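Local coordinates for protein aminoglycoside N(3)-acetyltransferase, AAC(3)-IVa (Escherichia coli, PDB 6MN3) that probably confers resistance to 2-deoxystreptamine antibiotics such as gentamicin and apramycin by transferring an acetyl group from acetyl-CoA to their 3-amino group, at residues Leu28-Phe33 / Val61-Ser66; Gln141-Gly146 / Ala218-Ser223. All coordinates share one frame; numbering follows the deposited sequence.

Interaction 1. Residues Leu28-Phe33 / Val61-Ser66; sequences LVHSSF and VMPSWS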
ATOM      1  N   LEU A  28      -0.997   1.759   7.503  1.00 26.18           N
ATOM      2  CA  LEU A  28      -0.470   1.840   6.147  1.00 23.61           C
ATOM      3  C   LEU A  28      -1.551   2.420   5.244  1.00 26.81           C
ATOM      4  O   LEU A  28      -2.660   1.879   5.173  1.00 28.41           O
ATOM      5  CB  LEU A  28      -0.024   0.470   5.642  1.00 27.25           C
ATOM      6  CG  LEU A  28       0.306   0.401   4.150  1.00 30.83           C
ATOM      7  CD1 LEU A  28       1.516   1.266   3.828  1.00 27.24           C
ATOM      8  CD2 LEU A  28       0.534  -1.041   3.708  1.00 31.61           C
ATOM      9  N   VAL A  29      -1.231   3.512   4.557  1.00 24.04           N
ATOM     10  CA  VAL A  29      -2.216   4.285   3.813  1.00 26.42           C
ATOM     11  C   VAL A  29      -1.838   4.293   2.340  1.00 35.41           C
ATOM     12  O   VAL A  29      -0.765   4.787   1.968  1.00 25.13           O
ATOM     13  CB  VAL A  29      -2.334   5.720   4.347  1.00 29.52           C
ATOM     14  CG1 VAL A  29      -3.283   6.531   3.478  1.00 25.19           C
ATOM     15  CG2 VAL A  29      -2.804   5.705   5.790  1.00 32.19           C
ATOM     16  N   HIS A  30      -2.716   3.738   1.509  1.00 36.88           N
ATOM     17  CA  HIS A  30      -2.683   3.929   0.068  1.00 26.52           C
ATOM     18  C   HIS A  30      -3.734   4.972  -0.287  1.00 39.70           C
ATOM     19  O   HIS A  30      -4.905   4.825   0.078  1.00 38.59           O
ATOM     20  CB  HIS A  30      -2.961   2.621  -0.670  1.00 29.75           C
ATOM     21  CG  HIS A  30      -2.262   1.432  -0.084  1.00 34.82           C
ATOM     22  ND1 HIS A  30      -0.996   1.048  -0.471  1.00 39.85           N
ATOM     23  CD2 HIS A  30      -2.658   0.536   0.850  1.00 34.70           C
ATOM     24  CE1 HIS A  30      -0.640  -0.030   0.204  1.00 38.96           C
ATOM     25  NE2 HIS A  30      -1.631  -0.361   1.012  1.00 36.56           N
ATOM     26  N   SER A  31      -3.320   6.026  -0.987  1.00 26.55           N
ATOM     27  CA  SER A  31      -4.183   7.185  -1.153  1.00 32.98           C
ATOM     28  C   SER A  31      -4.174   7.680  -2.591  1.00 33.38           C
ATOM     29  O   SER A  31      -3.219   7.466  -3.344  1.00 34.98           O
ATOM     30  CB  SER A  31      -3.761   8.327  -0.224  1.00 31.73           C
ATOM     31  OG  SER A  31      -2.444   8.755  -0.520  1.00 42.36           O
ATOM     32  N   SER A  32      -5.266   8.348  -2.956  1.00 35.37           N
ATOM     33  CA  SER A  32      -5.368   9.133  -4.183  1.00 37.58           C
ATOM     34  C   SER A  32      -5.896  10.501  -3.767  1.00 41.54           C
ATOM     35  O   SER A  32      -7.081  10.640  -3.450  1.00 40.03           O
ATOM     36  CB  SER A  32      -6.284   8.471  -5.202  1.00 38.11           C
ATOM     37  OG  SER A  32      -6.913   9.448  -6.013  1.00 44.79           O
ATOM     38  N   PHE A  33      -5.016  11.507  -3.758  1.00 45.12           N
ATOM     39  CA  PHE A  33      -5.415  12.824  -3.272  1.00 41.65           C
ATOM     40  C   PHE A  33      -6.516  13.434  -4.128  1.00 37.00           C
ATOM     41  O   PHE A  33      -7.319  14.228  -3.626  1.00 35.65           O
ATOM     42  CB  PHE A  33      -4.211  13.763  -3.217  1.00 43.12           C
ATOM     43  CG  PHE A  33      -4.532  15.119  -2.656  1.00 41.37           C
ATOM     44  CD1 PHE A  33      -4.782  15.282  -1.304  1.00 36.38           C
ATOM     45  CD2 PHE A  33      -4.601  16.229  -3.483  1.00 40.25           C
ATOM     46  CE1 PHE A  33      -5.086  16.525  -0.784  1.00 32.36           C
ATOM     47  CE2 PHE A  33      -4.906  17.476  -2.968  1.00 33.54           C
ATOM     48  CZ  PHE A  33      -5.148  17.623  -1.618  1.00 31.09           C
ATOM     49  N   VAL A  61       2.475   4.828   7.825  1.00 34.70           N
ATOM     50  CA  VAL A  61       3.289   4.213   6.785  1.00 35.02           C
ATOM     51  C   VAL A  61       2.616   4.422   5.437  1.00 39.45           C
ATOM     52  O   VAL A  61       1.391   4.328   5.321  1.00 37.16           O
ATOM     53  CB  VAL A  61       3.518   2.710   7.047  1.00 34.29           C
ATOM     54  CG1 VAL A  61       4.629   2.187   6.155  1.00 28.63           C
ATOM     55  CG2 VAL A  61       3.844   2.463   8.512  1.00 37.72           C
ATOM     56  N   MET A  62       3.422   4.700   4.416  1.00 38.00           N
ATOM     57  CA  MET A  62       2.948   4.892   3.055  1.00 31.59           C
ATOM     58  C   MET A  62       3.923   4.258   2.077  1.00 33.69           C
ATOM     59  O   MET A  62       5.132   4.218   2.336  1.00 33.31           O
ATOM     60  CB  MET A  62       2.791   6.378   2.705  1.00 30.30           C
ATOM     61  CG  MET A  62       1.717   7.097   3.483  1.00 32.37           C
ATOM     62  SD  MET A  62       1.519   8.772   2.868  1.00 40.64           S
ATOM     63  CE  MET A  62       0.676   9.540   4.246  1.00 40.80           C
ATOM     64  N   PRO A  63       3.429   3.755   0.948  1.00 36.21           N
ATOM     65  CA  PRO A  63       4.339   3.322  -0.116  1.00 37.05           C
ATOM     66  C   PRO A  63       5.138   4.506  -0.636  1.00 41.11           C
ATOM     67  O   PRO A  63       4.685   5.653  -0.599  1.00 40.62           O
ATOM     68  CB  PRO A  63       3.396   2.761  -1.187  1.00 39.90           C
ATOM     69  CG  PRO A  63       2.081   3.409  -0.913  1.00 41.45           C
ATOM     70  CD  PRO A  63       2.015   3.575   0.576  1.00 37.92           C
ATOM     71  N   SER A  64       6.347   4.221  -1.119  1.00 51.17           N
ATOM     72  CA  SER A  64       7.255   5.292  -1.507  1.00 52.00           C
ATOM     73  C   SER A  64       8.312   4.812  -2.493  1.00 56.52           C
ATOM     74  O   SER A  64       9.479   5.202  -2.390  1.00 60.72           O
ATOM     75  CB  SER A  64       7.925   5.882  -0.262  1.00 52.24           C
ATOM     76  OG  SER A  64       8.501   7.146  -0.536  1.00 62.08           O
ATOM     77  N   TRP A  65       7.922   3.976  -3.451  1.00 57.04           N
ATOM     78  CA  TRP A  65       8.871   3.459  -4.424  1.00 61.18           C
ATOM     79  C   TRP A  65       8.883   4.326  -5.683  1.00 62.94           C
ATOM     80  O   TRP A  65       7.995   5.147  -5.916  1.00 60.65           O
ATOM     81  CB  TRP A  65       8.557   2.003  -4.771  1.00 60.28           C
ATOM     82  CG  TRP A  65       7.152   1.755  -5.212  1.00 59.23           C
ATOM     83  CD1 TRP A  65       6.600   2.076  -6.418  1.00 54.86           C
ATOM     84  CD2 TRP A  65       6.119   1.114  -4.455  1.00 55.49           C
ATOM     85  NE1 TRP A  65       5.285   1.682  -6.456  1.00 54.75           N
ATOM     86  CE2 TRP A  65       4.965   1.088  -5.263  1.00 53.25           C
ATOM     87  CE3 TRP A  65       6.058   0.563  -3.172  1.00 52.35           C
ATOM     88  CZ2 TRP A  65       3.764   0.533  -4.829  1.00 48.59           C
ATOM     89  CZ3 TRP A  65       4.865   0.013  -2.742  1.00 46.40           C
ATOM     90  CH2 TRP A  65       3.734   0.002  -3.568  1.00 48.32           C
ATOM     91  N   SER A  66       9.915   4.121  -6.505  1.00 63.33           N
ATOM     92  CA  SER A  66      10.178   4.972  -7.661  1.00 71.03           C
ATOM     93  C   SER A  66       9.583   4.426  -8.952  1.00 78.96           C
ATOM     94  O   SER A  66       9.105   5.203  -9.787  1.00 79.91           O
ATOM     95  CB  SER A  66      11.686   5.159  -7.841  1.00 72.10           C
ATOM     96  OG  SER A  66      12.211   6.047  -6.874  1.00 71.95           O
TER

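Interaction 2. Residues Gln141-Gly146 / Ala218-Ser223; sequences QVLLLG and ARLIRS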
ATOM      1  N   GLN A 141      -3.150  -1.496  10.527  1.00 32.26           N
ATOM      2  CA  GLN A 141      -4.352  -1.265   9.744  1.00 27.23           C
ATOM      3  C   GLN A 141      -3.965  -0.754   8.363  1.00 30.70           C
ATOM      4  O   GLN A 141      -2.983  -0.023   8.205  1.00 34.61           O
ATOM      5  CB  GLN A 141      -5.274  -0.251  10.427  1.00 30.41           C
ATOM      6  CG  GLN A 141      -5.987  -0.766  11.663  1.00 33.69           C
ATOM      7  CD  GLN A 141      -6.835   0.305  12.323  1.00 35.86           C
ATOM      8  OE1 GLN A 141      -6.327   1.348  12.736  1.00 39.43           O
ATOM      9  NE2 GLN A 141      -8.137   0.056  12.417  1.00 29.06           N
ATOM     10  N   VAL A 142      -4.745  -1.146   7.361  1.00 26.55           N
ATOM     11  CA  VAL A 142      -4.538  -0.711   5.984  1.00 26.79           C
ATOM     12  C   VAL A 142      -5.704   0.187   5.599  1.00 25.53           C
ATOM     13  O   VAL A 142      -6.868  -0.233   5.648  1.00 26.97           O
ATOM     14  CB  VAL A 142      -4.413  -1.899   5.019  1.00 27.52           C
ATOM     15  CG1 VAL A 142      -4.236  -1.402   3.594  1.00 28.10           C
ATOM     16  CG2 VAL A 142      -3.244  -2.787   5.422  1.00 34.11           C
ATOM     17  N   LEU A 143      -5.393   1.419   5.222  1.00 25.71           N
ATOM     18  CA  LEU A 143      -6.393   2.407   4.844  1.00 25.62           C
ATOM     19  C   LEU A 143      -6.326   2.598   3.335  1.00 29.35           C
ATOM     20  O   LEU A 143      -5.312   3.063   2.806  1.00 34.81           O
ATOM     21  CB  LEU A 143      -6.159   3.724   5.579  1.00 24.78           C
ATOM     22  CG  LEU A 143      -7.069   4.884   5.171  1.00 30.76           C
ATOM     23  CD1 LEU A 143      -8.528   4.496   5.345  1.00 23.05           C
ATOM     24  CD2 LEU A 143      -6.740   6.138   5.971  1.00 24.39           C
ATOM     25  N   LEU A 144      -7.399   2.223   2.646  1.00 27.96           N
ATOM     26  CA  LEU A 144      -7.538   2.473   1.216  1.00 25.77           C
ATOM     27  C   LEU A 144      -8.289   3.789   1.050  1.00 25.31           C
ATOM     28  O   LEU A 144      -9.498   3.858   1.293  1.00 30.95           O
ATOM     29  CB  LEU A 144      -8.267   1.322   0.532  1.00 25.80           C
ATOM     30  CG  LEU A 144      -7.639  -0.065   0.686  1.00 26.38           C
ATOM     31  CD1 LEU A 144      -8.306  -1.055  -0.257  1.00 26.83           C
ATOM     32  CD2 LEU A 144      -6.139  -0.014   0.436  1.00 27.89           C
ATOM     33  N   LEU A 145      -7.572   4.830   0.642  1.00 28.49           N
ATOM     34  CA  LEU A 145      -8.075   6.201   0.654  1.00 26.51           C
ATOM     35  C   LEU A 145      -8.330   6.649  -0.784  1.00 27.55           C
ATOM     36  O   LEU A 145      -7.432   7.145  -1.466  1.00 34.76           O
ATOM     37  CB  LEU A 145      -7.080   7.117   1.361  1.00 31.70           C
ATOM     38  CG  LEU A 145      -7.590   8.494   1.765  1.00 35.63           C
ATOM     39  CD1 LEU A 145      -8.969   8.365   2.374  1.00 41.65           C
ATOM     40  CD2 LEU A 145      -6.625   9.149   2.738  1.00 32.20           C
ATOM     41  N   GLY A 146      -9.570   6.482  -1.236  1.00 26.76           N
ATOM     42  CA  GLY A 146      -9.914   6.861  -2.591  1.00 35.40           C
ATOM     43  C   GLY A 146      -9.352   5.956  -3.660  1.00 38.55           C
ATOM     44  O   GLY A 146      -9.292   6.354  -4.827  1.00 33.84           O
ATOM     45  N   ALA A 218     -13.543   5.655   1.559  1.00 26.93           N
ATOM     46  CA  ALA A 218     -12.406   5.101   2.280  1.00 26.75           C
ATOM     47  C   ALA A 218     -12.734   3.708   2.794  1.00 27.28           C
ATOM     48  O   ALA A 218     -13.856   3.445   3.237  1.00 28.35           O
ATOM     49  CB  ALA A 218     -11.997   6.000   3.446  1.00 27.65           C
ATOM     50  N   ARG A 219     -11.745   2.819   2.734  1.00 25.18           N
ATOM     51  CA  ARG A 219     -11.886   1.453   3.215  1.00 25.26           C
ATOM     52  C   ARG A 219     -10.758   1.158   4.186  1.00 25.92           C
ATOM     53  O   ARG A 219      -9.597   1.474   3.907  1.00 30.66           O
ATOM     54  CB  ARG A 219     -11.879   0.453   2.056  1.00 28.33           C
ATOM     55  CG  ARG A 219     -13.238   0.293   1.401  1.00 28.83           C
ATOM     56  CD  ARG A 219     -13.145  -0.454   0.089  1.00 31.29           C
ATOM     57  NE  ARG A 219     -12.696   0.403  -0.999  1.00 38.65           N
ATOM     58  CZ  ARG A 219     -12.971   0.186  -2.281  1.00 38.89           C
ATOM     59  NH1 ARG A 219     -13.702  -0.862  -2.635  1.00 31.53           N
ATOM     60  NH2 ARG A 219     -12.520   1.019  -3.207  1.00 46.40           N
ATOM     61  N   LEU A 220     -11.100   0.553   5.322  1.00 25.87           N
ATOM     62  CA  LEU A 220     -10.145   0.291   6.391  1.00 26.12           C
ATOM     63  C   LEU A 220     -10.253  -1.168   6.805  1.00 26.42           C
ATOM     64  O   LEU A 220     -11.322  -1.616   7.232  1.00 25.27           O
ATOM     65  CB  LEU A 220     -10.401   1.212   7.584  1.00 22.59           C
ATOM     66  CG  LEU A 220      -9.519   0.993   8.811  1.00 25.26           C
ATOM     67  CD1 LEU A 220      -8.075   1.354   8.507  1.00 22.54           C
ATOM     68  CD2 LEU A 220     -10.049   1.805   9.971  1.00 19.61           C
ATOM     69  N   ILE A 221      -9.151  -1.906   6.675  1.00 26.69           N
ATOM     70  CA  ILE A 221      -9.102  -3.332   6.975  1.00 28.95           C
ATOM     71  C   ILE A 221      -7.842  -3.616   7.779  1.00 30.53           C
ATOM     72  O   ILE A 221      -6.777  -3.056   7.497  1.00 32.13           O
ATOM     73  CB  ILE A 221      -9.114  -4.201   5.696  1.00 32.69           C
ATOM     74  CG1 ILE A 221     -10.087  -3.649   4.648  1.00 34.62           C
ATOM     75  CG2 ILE A 221      -9.457  -5.641   6.034  1.00 38.27           C
ATOM     76  CD1 ILE A 221      -9.418  -2.819   3.565  1.00 32.96           C
ATOM     77  N   ARG A 222      -7.962  -4.487   8.780  1.00 23.98           N
ATOM     78  CA  ARG A 222      -6.785  -4.955   9.497  1.00 25.94           C
ATOM     79  C   ARG A 222      -5.882  -5.742   8.557  1.00 27.49           C
ATOM     80  O   ARG A 222      -6.353  -6.586   7.788  1.00 30.35           O
ATOM     81  CB  ARG A 222      -7.196  -5.824  10.683  1.00 30.47           C
ATOM     82  CG  ARG A 222      -7.557  -5.044  11.935  1.00 40.30           C
ATOM     83  CD  ARG A 222      -8.213  -5.947  12.968  1.00 42.14           C
ATOM     84  NE  ARG A 222      -7.627  -7.285  12.975  1.00 45.55           N
ATOM     85  CZ  ARG A 222      -6.606  -7.648  13.744  1.00 52.83           C
ATOM     86  NH1 ARG A 222      -6.056  -6.771  14.574  1.00 59.94           N
ATOM     87  NH2 ARG A 222      -6.136  -8.885  13.684  1.00 52.23           N
ATOM     88  N   SER A 223      -4.578  -5.458   8.617  1.00 24.08           N
ATOM     89  CA  SER A 223      -3.629  -6.146   7.746  1.00 24.79           C
ATOM     90  C   SER A 223      -3.709  -7.659   7.919  1.00 30.10           C
ATOM     91  O   SER A 223      -3.608  -8.408   6.941  1.00 32.26           O
ATOM     92  CB  SER A 223      -2.211  -5.651   8.020  1.00 26.66           C
ATOM     93  OG  SER A 223      -1.258  -6.443   7.334  1.00 32.06           O
TER

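Interaction 1. Residues Leu28-Phe33 / Val61-Ser66
V29 donates its backbone N-H to the carbonyl of V61, with N of V29 2.9 Å from O of V61 and an angle of 156° at the hydrogen. The same oxygen receives a CA-H contact from L28, whose CA stands 3.2 Å from O of V61, so two consecutive residues of one strand close on a single carbonyl. The L28 side chain adds a third approach. Its CG lies anti to the backbone N (chi1 169°), and the CD1 branch beyond it bends over the V61 peptide, reaching 3.4 Å from O of V61. That methyl also meets CG1 of V61 and, at 4.0 Å, CD of P63, bridging two side chains of the partner strand.

P63 cannot continue this bonding. In the parallel register its N would face O of V29, but proline has no N-H, and its ring carbon CD comes instead within 3.3 Å of O of V29. CG of the same ring meets the H30 imidazole obliquely, 3.9 Å from ND1 of H30. M62 meets the same V29 carbonyl: its CG sits 3.7 Å from O of V29, more loosely alongside CB of V29, and the chain runs extended from there. The short strand segments are splayed by 42°, and beyond P63 the two chains part.

Side chains from neighbouring elements close both sides. F106 of strand 106-109 packs on L28 and V61, while V87 and F91 of helix 86-91 lie against M62. H30 rests on V142 and L144, and V29 on L143. Strand 26-31 is thus held between 59-63 and 141-145 in the parallel middle of a mixed sheet, with 106-109 running antiparallel on the far side of 59-63.

Interaction 2. Residues Gln141-Gly146 / Ala218-Ser223
Four backbone hydrogen bonds, in two reciprocal pairs, join V142 to I221 and L144 to R219. In the first pair N of V142 lies 2.8 Å from O of I221, and N of I221 returns the bond to O of V142 at 3.0 Å. In the second, N of L144 is 2.6 Å from O of R219 and N of R219 is 2.9 Å from O of L144. All four are nearly straight. The non-hydrogen-bonded pairs Q141-R222, L143-L220 and L145-A218 alternate with them, and CA-H contacts add to the grip, as between CA of A218 and O of L144.

Side-chain packing divides between the two sheet faces. On one, CB of A218 is met by CD1 of L145 at 4.0 Å and, slightly farther off, by CD1 of L143. L220 has CG anti to its backbone N (chi1 177°); its CD1 touches CB of Q141, and its CD2 lies 3.6 Å from NE2 of Q141 where the two side chains pass each other at a slant. L16 and L19 of helix 9-19 cover this leucine-rich face. On the other, CB of L144 meets CB of R219 and CD1 of L144 approaches CD1 of I221. Past the end of the strand, CG2 of V142 reaches CB of S223, the first residue of helix 223-236, at 4.0 Å.

Polar ends find partners beyond the pair. OE1 of the Q141 side chain accepts from N of T22 and its NE2 donates to O of G20, just after helix 9-19; R219 forms a salt bridge with D199, and R222 forms one with D139 from the N-cap position of helix 223-236.

This is regular antiparallel pairing, with the segment axes at 165°. It docks the hairpin of strands 208-213 and 216-222 onto the parallel centre of the mixed alpha/beta sheet.

How the interactions relate
From the N terminus, strand 26-31 comes first; interaction 1 closes the 27-residue, mainly helical excursion that returns as strand 59-63, a beta-alpha-beta connection between parallel neighbours. Only after that does interaction 2 open, at strand 141-145, and it closes a longer excursion at 216-222. The two loops therefore follow in series, neither enclosing nor crossing the other, with centres about 12 Å apart. In space they join side by side: strands 26-31 and 141-145 are adjacent, with probable hydrogen bonds from L28 N to Q141 O and from L145 N to H30 O. Together they set four strands side by side in the sheet, in the order 59-63, 26-31, 141-145 and 216-222.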